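Local coordinates for protein UDP-glucose 4-epimerase (PDB 4WOK) that probably interconverts UDP-glucose and UDP-galactose by inverting the sugar at C4, with tightly held NAD as the redox cofactor, at residues G24-K29 / G188-K193; V236-R241 / V315-D320; D42-G47 / F57-I62; R203-A208 / T325-F330. The protein carries 2 engineered substitutions. All blocks are in the same frame, centred on the assembly; numbering follows the deposited sequence. Where two conformers were deposited one is given.

Contact 1 of 4, residues G24-K29 / G188-K193. With ZN (zinc ion), chain C.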
loop_
_atom_site.group_PDB
_atom_site.type_symbol
_atom_site.label_atom_id
_atom_site.label_comp_id
_atom_site.label_asym_id
_atom_site.label_seq_id
_atom_site.Cartn_x
_atom_site.Cartn_y
_atom_site.Cartn_z
ATOM N N GLY A 24 -7.218 1.134 1.375
ATOM C CA GLY A 24 -8.464 1.045 0.616
ATOM C C GLY A 24 -9.528 1.985 1.164
ATOM O O GLY A 24 -10.241 2.617 0.400
ATOM N N SER A 25 -9.645 2.079 2.489
ATOM C CA SER A 25 -10.649 2.960 3.081
ATOM C C SER A 25 -10.296 4.420 2.816
ATOM O O SER A 25 -11.186 5.226 2.519
ATOM C CB SER A 25 -10.812 2.711 4.591
ATOM O OG SER A 25 -9.604 2.963 5.312
ATOM N N HIS A 26 -9.010 4.770 2.898
ATOM C CA HIS A 26 -8.606 6.139 2.554
ATOM C C HIS A 26 -8.919 6.464 1.091
ATOM O O HIS A 26 -9.269 7.606 0.740
ATOM C CB HIS A 26 -7.116 6.356 2.825
ATOM C CG HIS A 26 -6.797 6.599 4.269
ATOM N ND1 HIS A 26 -6.676 5.579 5.183
ATOM C CD2 HIS A 26 -6.574 7.752 4.950
ATOM C CE1 HIS A 26 -6.395 6.090 6.376
ATOM N NE2 HIS A 26 -6.330 7.403 6.259
ATOM N N THR A 27 -8.774 5.459 0.237
ATOM C CA THR A 27 -9.023 5.646 -1.187
ATOM C C THR A 27 -10.517 5.788 -1.461
ATOM O O THR A 27 -10.925 6.609 -2.288
ATOM C CB THR A 27 -8.430 4.480 -1.992
ATOM O OG1 THR A 27 -7.013 4.460 -1.775
ATOM C CG2 THR A 27 -8.736 4.627 -3.496
ATOM N N ALA A 28 -11.332 5.005 -0.755
ATOM C CA ALA A 28 -12.791 5.153 -0.831
ATOM C C ALA A 28 -13.235 6.560 -0.406
ATOM O O ALA A 28 -14.063 7.192 -1.074
ATOM C CB ALA A 28 -13.471 4.098 0.034
ATOM N N LYS A 29 -12.698 7.050 0.711
ATOM C CA LYS A 29 -12.990 8.417 1.159
ATOM C C LYS A 29 -12.665 9.427 0.065
ATOM O O LYS A 29 -13.459 10.337 -0.219
ATOM C CB LYS A 29 -12.197 8.743 2.434
ATOM C CG LYS A 29 -12.346 10.184 2.939
ATOM C CD LYS A 29 -11.655 10.354 4.300
ATOM C CE LYS A 29 -12.043 11.651 4.994
ATOM N NZ LYS A 29 -11.326 12.825 4.434
ATOM N N GLY A 188 -8.218 13.103 11.013
ATOM C CA GLY A 188 -8.137 12.320 12.235
ATOM C C GLY A 188 -9.124 11.191 12.506
ATOM O O GLY A 188 -8.989 10.507 13.523
ATOM N N GLU A 189 -10.095 10.963 11.623
ATOM C CA GLU A 189 -11.107 9.929 11.894
ATOM C C GLU A 189 -10.879 8.586 11.197
ATOM O O GLU A 189 -11.717 7.690 11.298
ATOM C CB GLU A 189 -12.498 10.426 11.511
ATOM C CG GLU A 189 -12.975 11.647 12.288
ATOM C CD GLU A 189 -14.394 12.040 11.907
ATOM O OE1 GLU A 189 -15.132 11.178 11.371
ATOM O OE2 GLU A 189 -14.771 13.210 12.137
ATOM N N LEU A 190 -9.760 8.437 10.496
ATOM C CA LEU A 190 -9.486 7.190 9.774
ATOM C C LEU A 190 -8.016 6.815 9.911
ATOM O O LEU A 190 -7.134 7.604 9.568
ATOM C CB LEU A 190 -9.868 7.339 8.301
ATOM C CG LEU A 190 -10.079 6.100 7.443
ATOM C CD1 LEU A 190 -11.261 5.257 7.942
ATOM C CD2 LEU A 190 -10.282 6.525 5.989
ATOM N N GLY A 191 -7.744 5.614 10.407
ATOM C CA GLY A 191 -6.370 5.256 10.689
ATOM C C GLY A 191 -5.988 3.844 10.307
ATOM O O GLY A 191 -6.749 3.122 9.670
ATOM N N GLU A 192 -4.788 3.450 10.722
ATOM C CA GLU A 192 -4.252 2.148 10.379
ATOM C C GLU A 192 -4.483 1.197 11.551
ATOM O O GLU A 192 -3.855 1.355 12.597
ATOM C CB GLU A 192 -2.758 2.275 10.055
ATOM C CG GLU A 192 -2.035 0.958 9.811
ATOM C CD GLU A 192 -0.610 1.184 9.359
ATOM O OE1 GLU A 192 0.027 0.235 8.877
ATOM O OE2 GLU A 192 -0.127 2.330 9.462
ATOM N N LYS A 193 -5.387 0.230 11.389
ATOM C CA LYS A 193 -5.718 -0.670 12.496
ATOM C C LYS A 193 -5.424 -2.106 12.099
ATOM O O LYS A 193 -6.230 -2.771 11.433
ATOM C CB LYS A 193 -7.186 -0.512 12.920
HETATM ZN ZN ZN C . 0.144 -1.768 9.817
HETATM O O HOH W 1 -8.699 2.591 7.893
#
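His26, on a turn of helix 22-33, faces Leu190 in an irregular loop, and their CA atoms, 7.3 Å apart, are the nearest CA pair across the contact. Leu190, whose CG stands anti to its backbone N (chi1 -162°), supplies most of the touching surface. One methyl, CD2, sits over the centre of the imidazole: the CD2-to-centroid distance for the His26 ring is 3.8 Å and the offset from the ring normal only 7°, a CH-pi contact by both measures. The His26 and Leu190 side chains run past one another in opposing senses. The same methyl meets Ser25 OG at 3.7 Å, while Lys29 gives only a looser contact from its CD, its NZ being committed to a salt bridge with Asp185. Polar linkage comes through a water that donates to Ser25 OG (2.8 Å) and to Gly191 O (2.7 Å from the same water), tying helix and loop; Ser25 OG is also hydrogen-bonded to Gly21 O. Two residues beyond Leu190, Glu192 OE1 binds the zinc ion at 2.2 Å, with His194, Glu197 and His199 completing the site. Around this junction, Leu190 also touches Arg53 and Trp54 of another loop, the His26 ring meets that of Phe22 with planes at about 85°, and helix 236-251 packs on His26 and Thr27 through Val236 and Ala240.

Contact 2 of 4, residues V236-R241 / V315-D320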
loop_
_atom_site.group_PDB
_atom_site.type_symbol
_atom_site.label_atom_id
_atom_site.label_comp_id
_atom_site.label_asym_id
_atom_site.label_seq_id
_atom_site.Cartn_x
_atom_site.Cartn_y
_atom_site.Cartn_z
ATOM N N VAL A 236 -0.537 7.801 3.242
ATOM C CA VAL A 236 -1.656 7.032 2.702
ATOM C C VAL A 236 -2.627 7.896 1.876
ATOM O O VAL A 236 -3.262 7.414 0.926
ATOM C CB VAL A 236 -2.414 6.324 3.845
ATOM C CG1 VAL A 236 -2.945 7.346 4.847
ATOM C CG2 VAL A 236 -3.529 5.433 3.301
ATOM N N THR A 237 -2.744 9.174 2.223
ATOM C CA THR A 237 -3.609 10.057 1.443
ATOM C C THR A 237 -3.017 10.287 0.059
ATOM O O THR A 237 -3.752 10.364 -0.935
ATOM C CB THR A 237 -3.837 11.401 2.150
ATOM O OG1 THR A 237 -4.438 11.153 3.428
ATOM C CG2 THR A 237 -4.771 12.286 1.326
ATOM N N ASP A 238 -1.692 10.399 -0.011
ATOM C CA ASP A 238 -1.002 10.472 -1.295
ATOM C C ASP A 238 -1.241 9.189 -2.096
ATOM O O ASP A 238 -1.411 9.233 -3.311
ATOM C CB ASP A 238 0.499 10.702 -1.103
ATOM C CG ASP A 238 0.849 12.179 -0.905
ATOM O OD1 ASP A 238 0.193 13.033 -1.545
ATOM O OD2 ASP A 238 1.775 12.478 -0.112
ATOM N N LEU A 239 -1.248 8.047 -1.417
ATOM C CA LEU A 239 -1.543 6.781 -2.102
ATOM C C LEU A 239 -2.960 6.796 -2.649
ATOM O O LEU A 239 -3.189 6.388 -3.785
ATOM C CB LEU A 239 -1.339 5.579 -1.164
ATOM C CG LEU A 239 0.122 5.263 -0.848
ATOM C CD1 LEU A 239 0.211 4.231 0.260
ATOM C CD2 LEU A 239 0.870 4.799 -2.087
ATOM N N ALA A 240 -3.908 7.261 -1.841
ATOM C CA ALA A 240 -5.289 7.404 -2.302
ATOM C C ALA A 240 -5.338 8.267 -3.565
ATOM O O ALA A 240 -5.918 7.877 -4.575
ATOM C CB ALA A 240 -6.160 8.010 -1.211
ATOM N N ARG A 241 -4.690 9.425 -3.503
ATOM C CA ARG A 241 -4.648 10.332 -4.654
ATOM C C ARG A 241 -4.150 9.631 -5.926
ATOM O O ARG A 241 -4.767 9.749 -6.988
ATOM C CB ARG A 241 -3.766 11.548 -4.339
ATOM C CG ARG A 241 -4.295 12.431 -3.201
ATOM C CD ARG A 241 -3.384 13.660 -2.948
ATOM N NE ARG A 241 -3.032 14.326 -4.201
ATOM C CZ ARG A 241 -1.800 14.385 -4.697
ATOM N NH1 ARG A 241 -0.786 13.852 -4.030
ATOM N NH2 ARG A 241 -1.579 14.995 -5.854
ATOM N N VAL A 315 2.056 15.289 -1.843
ATOM C CA VAL A 315 1.917 16.592 -1.195
ATOM C C VAL A 315 1.716 16.449 0.309
ATOM O O VAL A 315 1.667 17.442 1.016
ATOM C CB VAL A 315 0.745 17.415 -1.785
ATOM C CG1 VAL A 315 0.939 17.622 -3.281
ATOM C CG2 VAL A 315 -0.591 16.750 -1.508
ATOM N N TYR A 316 1.612 15.215 0.797
ATOM C CA TYR A 316 1.417 14.983 2.230
ATOM C C TYR A 316 2.506 14.106 2.847
ATOM O O TYR A 316 2.390 13.684 3.998
ATOM C CB TYR A 316 0.054 14.320 2.495
ATOM C CG TYR A 316 -1.164 15.103 2.048
ATOM C CD1 TYR A 316 -1.516 16.296 2.663
ATOM C CD2 TYR A 316 -1.983 14.628 1.034
ATOM C CE1 TYR A 316 -2.637 17.008 2.263
ATOM C CE2 TYR A 316 -3.104 15.330 0.628
ATOM C CZ TYR A 316 -3.431 16.515 1.245
ATOM O OH TYR A 316 -4.549 17.212 0.840
ATOM N N SER A 317 3.558 13.818 2.093
ATOM C CA SER A 317 4.487 12.788 2.521
ATOM C C SER A 317 5.784 13.319 3.135
ATOM O O SER A 317 6.791 12.612 3.181
ATOM C CB SER A 317 4.797 11.863 1.350
ATOM O OG SER A 317 3.644 11.115 0.985
ATOM N N ASP A 318 5.758 14.553 3.623
ATOM C CA ASP A 318 6.847 15.028 4.466
ATOM C C ASP A 318 6.754 14.304 5.815
ATOM O O ASP A 318 5.655 14.007 6.286
ATOM C CB ASP A 318 6.779 16.548 4.637
ATOM C CG ASP A 318 5.406 17.016 5.064
ATOM O OD1 ASP A 318 4.477 17.011 4.222
ATOM O OD2 ASP A 318 5.257 17.384 6.247
ATOM N N LEU A 319 7.896 13.995 6.420
ATOM C CA LEU A 319 7.911 13.208 7.656
ATOM C C LEU A 319 6.990 13.793 8.724
ATOM O O LEU A 319 6.240 13.072 9.379
ATOM C CB LEU A 319 9.335 13.102 8.202
ATOM C CG LEU A 319 9.466 12.271 9.479
ATOM C CD1 LEU A 319 8.931 10.857 9.272
ATOM C CD2 LEU A 319 10.912 12.240 9.939
ATOM N N ASP A 320 7.042 15.112 8.874
ATOM C CA ASP A 320 6.256 15.762 9.912
ATOM C C ASP A 320 4.751 15.521 9.728
ATOM O O ASP A 320 4.059 15.241 10.708
ATOM C CB ASP A 320 6.577 17.258 9.969
ATOM C CG ASP A 320 7.741 17.570 10.910
ATOM O OD1 ASP A 320 8.626 16.699 11.082
ATOM O OD2 ASP A 320 7.770 18.679 11.481
#
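Asp238, in the first turn of helix 236-251, lies opposite Tyr316 with a CA-CA distance of 6.2 Å, and the partner backbone is a loop, 315-318, running into helix 319-326. The Asp238 carboxylate, its CG anti to the carbonyl carbon (chi1 -84°), carries the contact by accepting from both sides of the interface. OD1 takes Val315 N at 2.9 Å in a nearly straight bond (172° at the hydrogen), met on the syn side. OD2 receives Tyr316 N, also at 2.9 Å and on its syn side, and uses its anti lone pair for the hydroxyl of Ser317, whose OG donates to OD2 across 2.6 Å and itself accepts from His235 N. A fourth donor comes from the same helix: Arg241 NH1 forms a salt bridge with Asp238 OD1 at 2.8 Å, and NH1 also bonds His313 O. The methyl CG2 of Val315 lies over one face of this guanidinium, offset toward its rim, 3.8 Å from Arg241 NH1. Thr237 CG2 packs against Tyr316 CE2 at 3.5 Å, and Arg241 CD approaches the same ring carbon at 4.0 Å. The guanidinium and phenol planes are 79° apart. With two donors on each oxygen, the buried carboxylate is held against rotation, and the nearby arginine would probably stabilise its ionised form; one aspartate thus fixes three consecutive loop residues to the helix.

Contact 3 of 4, residues D42-G47 / F57-I62. With NAD (nicotinamide-adenine-dinucleotide), chain B.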
loop_
_atom_site.group_PDB
_atom_site.type_symbol
_atom_site.label_atom_id
_atom_site.label_comp_id
_atom_site.label_asym_id
_atom_site.label_seq_id
_atom_site.Cartn_x
_atom_site.Cartn_y
_atom_site.Cartn_z
ATOM N N ASP A 42 -15.002 -6.692 0.394
ATOM C CA ASP A 42 -13.956 -6.959 1.399
ATOM C C ASP A 42 -14.396 -8.105 2.275
ATOM O O ASP A 42 -15.585 -8.202 2.601
ATOM C CB ASP A 42 -13.712 -5.703 2.249
ATOM C CG ASP A 42 -12.378 -5.728 2.971
ATOM O OD1 ASP A 42 -12.166 -6.631 3.814
ATOM O OD2 ASP A 42 -11.541 -4.844 2.698
ATOM N N ASN A 43 -13.473 -8.987 2.665
ATOM C CA ASN A 43 -13.897 -10.131 3.460
ATOM C C ASN A 43 -13.739 -9.905 4.964
ATOM O O ASN A 43 -14.017 -10.809 5.764
ATOM C CB ASN A 43 -13.153 -11.414 3.020
ATOM C CG ASN A 43 -11.652 -11.395 3.329
ATOM O OD1 ASN A 43 -11.105 -10.432 3.868
ATOM N ND2 ASN A 43 -10.984 -12.492 2.982
ATOM N N LEU A 44 -13.282 -8.703 5.319
ATOM C CA LEU A 44 -13.029 -8.257 6.709
ATOM C C LEU A 44 -12.017 -9.103 7.479
ATOM O O LEU A 44 -11.979 -9.059 8.719
ATOM C CB LEU A 44 -14.333 -8.195 7.506
ATOM C CG LEU A 44 -15.419 -7.327 6.855
ATOM C CD1 LEU A 44 -16.674 -7.304 7.722
ATOM C CD2 LEU A 44 -14.910 -5.877 6.582
ATOM N N SER A 45 -11.172 -9.833 6.757
ATOM C CA SER A 45 -10.131 -10.637 7.401
ATOM C C SER A 45 -9.128 -9.775 8.182
ATOM O O SER A 45 -8.713 -10.142 9.286
ATOM C CB SER A 45 -9.384 -11.480 6.361
ATOM O OG SER A 45 -8.891 -10.662 5.302
ATOM N N THR A 46 -8.724 -8.638 7.618
ATOM C CA THR A 46 -7.822 -7.721 8.332
ATOM C C THR A 46 -8.365 -6.288 8.349
ATOM O O THR A 46 -7.858 -5.436 9.084
ATOM C CB THR A 46 -6.401 -7.715 7.721
ATOM O OG1 THR A 46 -6.473 -7.413 6.324
ATOM C CG2 THR A 46 -5.736 -9.067 7.909
ATOM N N GLY A 47 -9.395 -6.041 7.541
ATOM C CA GLY A 47 -10.041 -4.737 7.487
ATOM C C GLY A 47 -11.201 -4.637 8.456
ATOM O O GLY A 47 -11.433 -5.552 9.263
ATOM N N PHE A 57 -21.471 -1.510 0.897
ATOM C CA PHE A 57 -20.553 -2.541 1.378
ATOM C C PHE A 57 -21.049 -3.907 0.959
ATOM O O PHE A 57 -22.208 -4.247 1.160
ATOM C CB PHE A 57 -20.409 -2.478 2.895
ATOM C CG PHE A 57 -19.603 -3.631 3.475
ATOM C CD1 PHE A 57 -18.308 -3.870 3.044
ATOM C CD2 PHE A 57 -20.148 -4.465 4.440
ATOM C CE1 PHE A 57 -17.545 -4.936 3.585
ATOM C CE2 PHE A 57 -19.407 -5.521 4.978
ATOM C CZ PHE A 57 -18.110 -5.758 4.543
ATOM N N VAL A 58 -20.172 -4.678 0.334
ATOM C CA VAL A 58 -20.466 -6.058 0.027
ATOM C C VAL A 58 -19.430 -6.881 0.755
ATOM O O VAL A 58 -18.253 -6.785 0.428
ATOM C CB VAL A 58 -20.396 -6.341 -1.469
ATOM C CG1 VAL A 58 -20.657 -7.823 -1.752
ATOM C CG2 VAL A 58 -21.404 -5.461 -2.239
ATOM N N GLU A 59 -19.842 -7.659 1.751
ATOM C CA GLU A 59 -18.899 -8.581 2.388
ATOM C C GLU A 59 -18.707 -9.769 1.466
ATOM O O GLU A 59 -19.674 -10.382 1.017
ATOM C CB GLU A 59 -19.394 -9.061 3.756
ATOM C CG GLU A 59 -18.317 -9.788 4.593
ATOM C CD GLU A 59 -18.020 -11.236 4.152
ATOM O OE1 GLU A 59 -18.977 -12.011 3.961
ATOM O OE2 GLU A 59 -16.823 -11.620 4.040
ATOM N N GLY A 60 -17.460 -10.119 1.197
ATOM C CA GLY A 60 -17.199 -11.257 0.340
ATOM C C GLY A 60 -15.714 -11.454 0.135
ATOM O O GLY A 60 -14.916 -10.538 0.367
ATOM N N ASP A 61 -15.355 -12.652 -0.305
ATOM C CA ASP A 61 -13.980 -12.993 -0.609
ATOM C C ASP A 61 -13.753 -12.890 -2.098
ATOM O O ASP A 61 -14.633 -13.267 -2.888
ATOM C CB ASP A 61 -13.660 -14.419 -0.130
ATOM C CG ASP A 61 -12.176 -14.639 0.077
ATOM O OD1 ASP A 61 -11.405 -14.606 -0.913
ATOM O OD2 ASP A 61 -11.777 -14.819 1.244
ATOM N N ILE A 62 -12.592 -12.389 -2.512
ATOM C CA ILE A 62 -12.340 -12.346 -3.955
ATOM C C ILE A 62 -12.217 -13.751 -4.556
ATOM O O ILE A 62 -12.378 -13.929 -5.774
ATOM C CB ILE A 62 -11.085 -11.526 -4.297
ATOM C CG1 ILE A 62 -9.835 -12.142 -3.641
ATOM C CG2 ILE A 62 -11.288 -10.091 -3.877
ATOM C CD1 ILE A 62 -8.553 -11.313 -3.907
HETATM P PA NAD B . -4.975 -3.962 4.981
HETATM O O1A NAD B . -4.859 -5.415 5.401
HETATM O O2A NAD B . -5.399 -2.853 5.899
HETATM O O5B NAD B . -6.208 -3.972 3.764
HETATM C C5B NAD B . -6.316 -5.242 3.159
HETATM C C4B NAD B . -7.833 -5.404 2.877
HETATM O O4B NAD B . -8.061 -6.517 2.002
HETATM C C3B NAD B . -8.427 -5.729 4.252
HETATM O O3B NAD B . -9.564 -4.920 4.422
HETATM C C2B NAD B . -8.791 -7.228 4.114
HETATM O O2B NAD B . -9.899 -7.535 4.865
HETATM C C1B NAD B . -9.112 -7.317 2.578
HETATM N N9A NAD B . -8.867 -8.666 2.033
HETATM C C8A NAD B . -7.722 -9.483 2.166
HETATM N N7A NAD B . -7.839 -10.641 1.505
HETATM C C5A NAD B . -9.113 -10.574 0.925
HETATM C C6A NAD B . -9.826 -11.486 0.117
HETATM N N6A NAD B . -9.271 -12.699 -0.220
HETATM N N1A NAD B . -11.063 -11.163 -0.327
HETATM C C2A NAD B . -11.578 -9.947 0.046
HETATM N N3A NAD B . -11.014 -8.979 0.824
HETATM C C4A NAD B . -9.761 -9.345 1.236
HETATM O O3 NAD B . -3.577 -3.821 4.199
HETATM P PN NAD B . -3.245 -2.380 3.547
HETATM O O1N NAD B . -4.352 -1.382 3.359
HETATM O O2N NAD B . -1.879 -2.076 4.057
HETATM O O5D NAD B . -2.659 -2.676 1.949
HETATM C C5D NAD B . -3.585 -3.224 1.148
HETATM C C4D NAD B . -2.936 -3.295 -0.234
HETATM O O4D NAD B . -1.763 -2.384 -0.263
HETATM C C3D NAD B . -2.366 -4.711 -0.458
HETATM O O3D NAD B . -2.461 -4.941 -1.828
HETATM C C2D NAD B . -0.905 -4.516 -0.037
HETATM O O2D NAD B . -0.016 -5.370 -0.640
HETATM C C1D NAD B . -0.685 -3.140 -0.708
HETATM N N1N NAD B . 0.624 -2.530 -0.146
HETATM C C2N NAD B . 0.597 -2.046 1.159
HETATM C C3N NAD B . 1.787 -1.483 1.690
HETATM C C7N NAD B . 1.772 -0.959 3.102
HETATM O O7N NAD B . 2.781 -0.433 3.581
HETATM N N7N NAD B . 0.611 -1.080 3.839
HETATM C C4N NAD B . 2.938 -1.443 0.901
HETATM C C5N NAD B . 2.930 -1.941 -0.402
HETATM C C6N NAD B . 1.753 -2.494 -0.926
#
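Asn43 meets residues Gly60 and Asp61 just past the ends of two adjacent strands. Its CB lies 3.3 Å from Gly60 O. CG, placed between the backbone N and the carbonyl carbon (chi1 67°), comes within 3.5 Å of NAD C4A, bringing the amide close to the adenine. OD1 turns back to its own loop, accepting Ser45 N at 3.0 Å, an Asx turn, and Ser45 OG at 2.6 Å. ND2 crosses to the partner segment and donates to Asp61 OD2 (3.0 Å, 158° at the hydrogen), meeting it from above the carboxylate plane; Asp61 OD1 in turn accepts from adenine N6A. Asp42 grips the ribose diol, OD1 taking NAD O2B at 2.7 Å and OD2 taking NAD O3B at 2.6 Å, the role usual for an acidic residue ending the second strand of a Rossmann fold. Tip to tip, Leu44 CD2 and Phe57 CZ touch at 3.8 Å. Asp42 and Glu59 form a parallel bridge, with bonds from Asp42 N to Val58 O and from Gly60 N to Asp42 O. Strand 57-59 is an outermost strand of the seven-stranded parallel sheet within this chain, beside strand 37-42, with helix 65-75 packed on Val58.

Contact 4 of 4, residues R203-A208 / T325-F330. Engineered in segment 325-330: His329 (natural residue Tyr). With PO4 (phosphate ion), chain D.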
loop_
_atom_site.group_PDB
_atom_site.type_symbol
_atom_site.label_atom_id
_atom_site.label_comp_id
_atom_site.label_asym_id
_atom_site.label_seq_id
_atom_site.Cartn_x
_atom_site.Cartn_y
_atom_site.Cartn_z
ATOM N N ARG A 203 4.593 0.766 15.038
ATOM C CA ARG A 203 5.245 0.100 16.157
ATOM C C ARG A 203 6.034 1.106 16.999
ATOM O O ARG A 203 5.973 1.092 18.233
ATOM C CB ARG A 203 6.153 -1.023 15.654
ATOM C CG ARG A 203 5.384 -2.265 15.179
ATOM C CD ARG A 203 6.319 -3.370 14.696
ATOM N NE ARG A 203 7.316 -3.736 15.704
ATOM C CZ ARG A 203 8.634 -3.621 15.532
ATOM N NH1 ARG A 203 9.117 -3.156 14.383
ATOM N NH2 ARG A 203 9.470 -3.978 16.505
ATOM N N ALA A 204 6.754 2.005 16.338
ATOM C CA ALA A 204 7.546 2.990 17.078
ATOM C C ALA A 204 6.632 3.874 17.932
ATOM O O ALA A 204 6.958 4.210 19.073
ATOM C CB ALA A 204 8.383 3.831 16.126
ATOM N N MET A 205 5.472 4.231 17.387
ATOM C CA MET A 205 4.525 5.078 18.111
ATOM C C MET A 205 3.875 4.340 19.272
ATOM O O MET A 205 3.719 4.891 20.371
ATOM C CB MET A 205 3.444 5.611 17.163
ATOM C CG MET A 205 3.968 6.664 16.229
ATOM S SD MET A 205 2.752 7.252 15.042
ATOM C CE MET A 205 3.703 8.591 14.319
ATOM N N MET A 206 3.485 3.100 19.023
ATOM C CA MET A 206 2.922 2.267 20.070
ATOM C C MET A 206 3.910 2.135 21.223
ATOM O O MET A 206 3.520 2.195 22.385
ATOM C CB MET A 206 2.552 0.891 19.524
ATOM C CG MET A 206 1.343 0.914 18.572
ATOM S SD MET A 206 1.188 -0.629 17.648
ATOM C CE MET A 206 0.734 -1.756 18.966
ATOM N N ALA A 207 5.185 1.975 20.889
ATOM C CA ALA A 207 6.226 1.831 21.911
ATOM C C ALA A 207 6.373 3.137 22.704
ATOM O O ALA A 207 6.425 3.125 23.927
ATOM C CB ALA A 207 7.539 1.434 21.275
ATOM N N ALA A 208 6.409 4.267 22.002
ATOM C CA ALA A 208 6.480 5.569 22.670
ATOM C C ALA A 208 5.256 5.775 23.561
ATOM O O ALA A 208 5.340 6.378 24.622
ATOM C CB ALA A 208 6.594 6.689 21.648
ATOM N N THR A 325 -0.085 13.039 11.641
ATOM C CA THR A 325 -1.416 12.501 11.369
ATOM C C THR A 325 -1.585 11.086 11.911
ATOM O O THR A 325 -2.694 10.683 12.243
ATOM C CB THR A 325 -1.751 12.530 9.855
ATOM O OG1 THR A 325 -0.771 11.797 9.112
ATOM C CG2 THR A 325 -1.760 13.960 9.372
ATOM N N ALA A 326 -0.493 10.338 12.028
ATOM C CA ALA A 326 -0.583 8.973 12.548
ATOM C C ALA A 326 -0.637 8.934 14.077
ATOM O O ALA A 326 -1.366 8.135 14.661
ATOM C CB ALA A 326 0.584 8.140 12.047
ATOM N N ALA A 327 0.133 9.811 14.715
ATOM C CA ALA A 327 0.327 9.759 16.166
ATOM C C ALA A 327 -0.960 9.643 17.011
ATOM O O ALA A 327 -1.006 8.826 17.933
ATOM C CB ALA A 327 1.142 10.970 16.611
ATOM N N PRO A 328 -2.011 10.437 16.707
ATOM C CA PRO A 328 -3.223 10.332 17.537
ATOM C C PRO A 328 -3.901 8.972 17.512
ATOM O O PRO A 328 -4.703 8.672 18.400
ATOM C CB PRO A 328 -4.152 11.391 16.925
ATOM C CG PRO A 328 -3.227 12.375 16.303
ATOM C CD PRO A 328 -2.122 11.543 15.738
ATOM N N HIS A 329 -3.589 8.152 16.514
ATOM C CA HIS A 329 -4.201 6.844 16.427
ATOM C C HIS A 329 -3.474 5.793 17.254
ATOM O O HIS A 329 -3.963 4.680 17.405
ATOM C CB HIS A 329 -4.274 6.403 14.968
ATOM C CG HIS A 329 -5.203 7.240 14.147
ATOM N ND1 HIS A 329 -6.567 7.067 14.170
ATOM C CD2 HIS A 329 -4.960 8.272 13.305
ATOM C CE1 HIS A 329 -7.130 7.953 13.355
ATOM N NE2 HIS A 329 -6.178 8.689 12.821
ATOM N N PHE A 330 -2.318 6.140 17.806
ATOM C CA PHE A 330 -1.559 5.157 18.566
ATOM C C PHE A 330 -1.267 5.634 19.981
ATOM O O PHE A 330 -0.231 5.329 20.532
ATOM C CB PHE A 330 -0.257 4.814 17.842
ATOM C CG PHE A 330 -0.475 4.199 16.489
ATOM C CD1 PHE A 330 -0.909 2.883 16.373
ATOM C CD2 PHE A 330 -0.260 4.935 15.343
ATOM C CE1 PHE A 330 -1.132 2.310 15.124
ATOM C CE2 PHE A 330 -0.478 4.373 14.084
ATOM C CZ PHE A 330 -0.913 3.060 13.977
HETATM P P PO4 D . -8.211 5.001 17.448
HETATM O O1 PO4 D . -8.994 6.284 17.612
HETATM O O2 PO4 D . -7.378 4.735 18.691
HETATM O O3 PO4 D . -7.337 5.139 16.220
HETATM O O4 PO4 D . -9.168 3.849 17.248
#
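Met206 and Phe330 bring the two backbones within 5.5 Å at CA, where helix 200-209 passes residues 325-330, which take in the last part of helix 319-326 and a 3-10 turn. Apolar packing dominates. SD of Met205, anti to CA (chi2 177°), reaches the partner segment, touching Ala326 CB at 3.8 Å and Ala327 CA at 3.7 Å. Met206 meets Phe330 through CG, 3.7 Å from Phe330 CD1. Sulfur-aromatic contacts form the second kind. Met205 SD lies 5.0 Å from the centroid of the Phe330 ring and 65° off its normal; Met206 SD is 5.2 Å from the centroid of that ring, 54° off the normal. Both are oblique Met-aromatic contacts, and the two methionines approach different ortho carbons, CD2 and CD1. No hydrogen bond crosses between the segments. A phosphate ion, probably from the crystallisation liquor, accepts at O3 from ND1 of the engineered His329 (2.9 Å). Helix 269-280 packs alongside, Ile276 against Met205 and Thr280 against Ala327. The paired Met-aromatic contacts lie in the smaller, C-terminal part of the chain, which in extended short-chain dehydrogenase-type epimerases generally forms the sugar-nucleotide side of the cleft.

Contact 1 touches contacts 2 and 4 but not contact 3, whose centre is 15 Å from its own and whose nearest atoms are about 4 Å away. Its centre is 13 Å from that of contact 2, met where His26 CG lies 3.6 Å from Val236 CG2, and 16 Å from that of contact 4, met through Glu192 O and Phe330 CZ at 3.7 Å. Contacts 2 and 4 both use helix 319-326 without touching. Contact 3 is nested in the chain loop closed by contact 1 and holds the adenosine end of NAD directly. The Phe330 side chain is about 6 Å from zinc. His194 joins the two sites, since it binds zinc and hydrogen-bonds NAD.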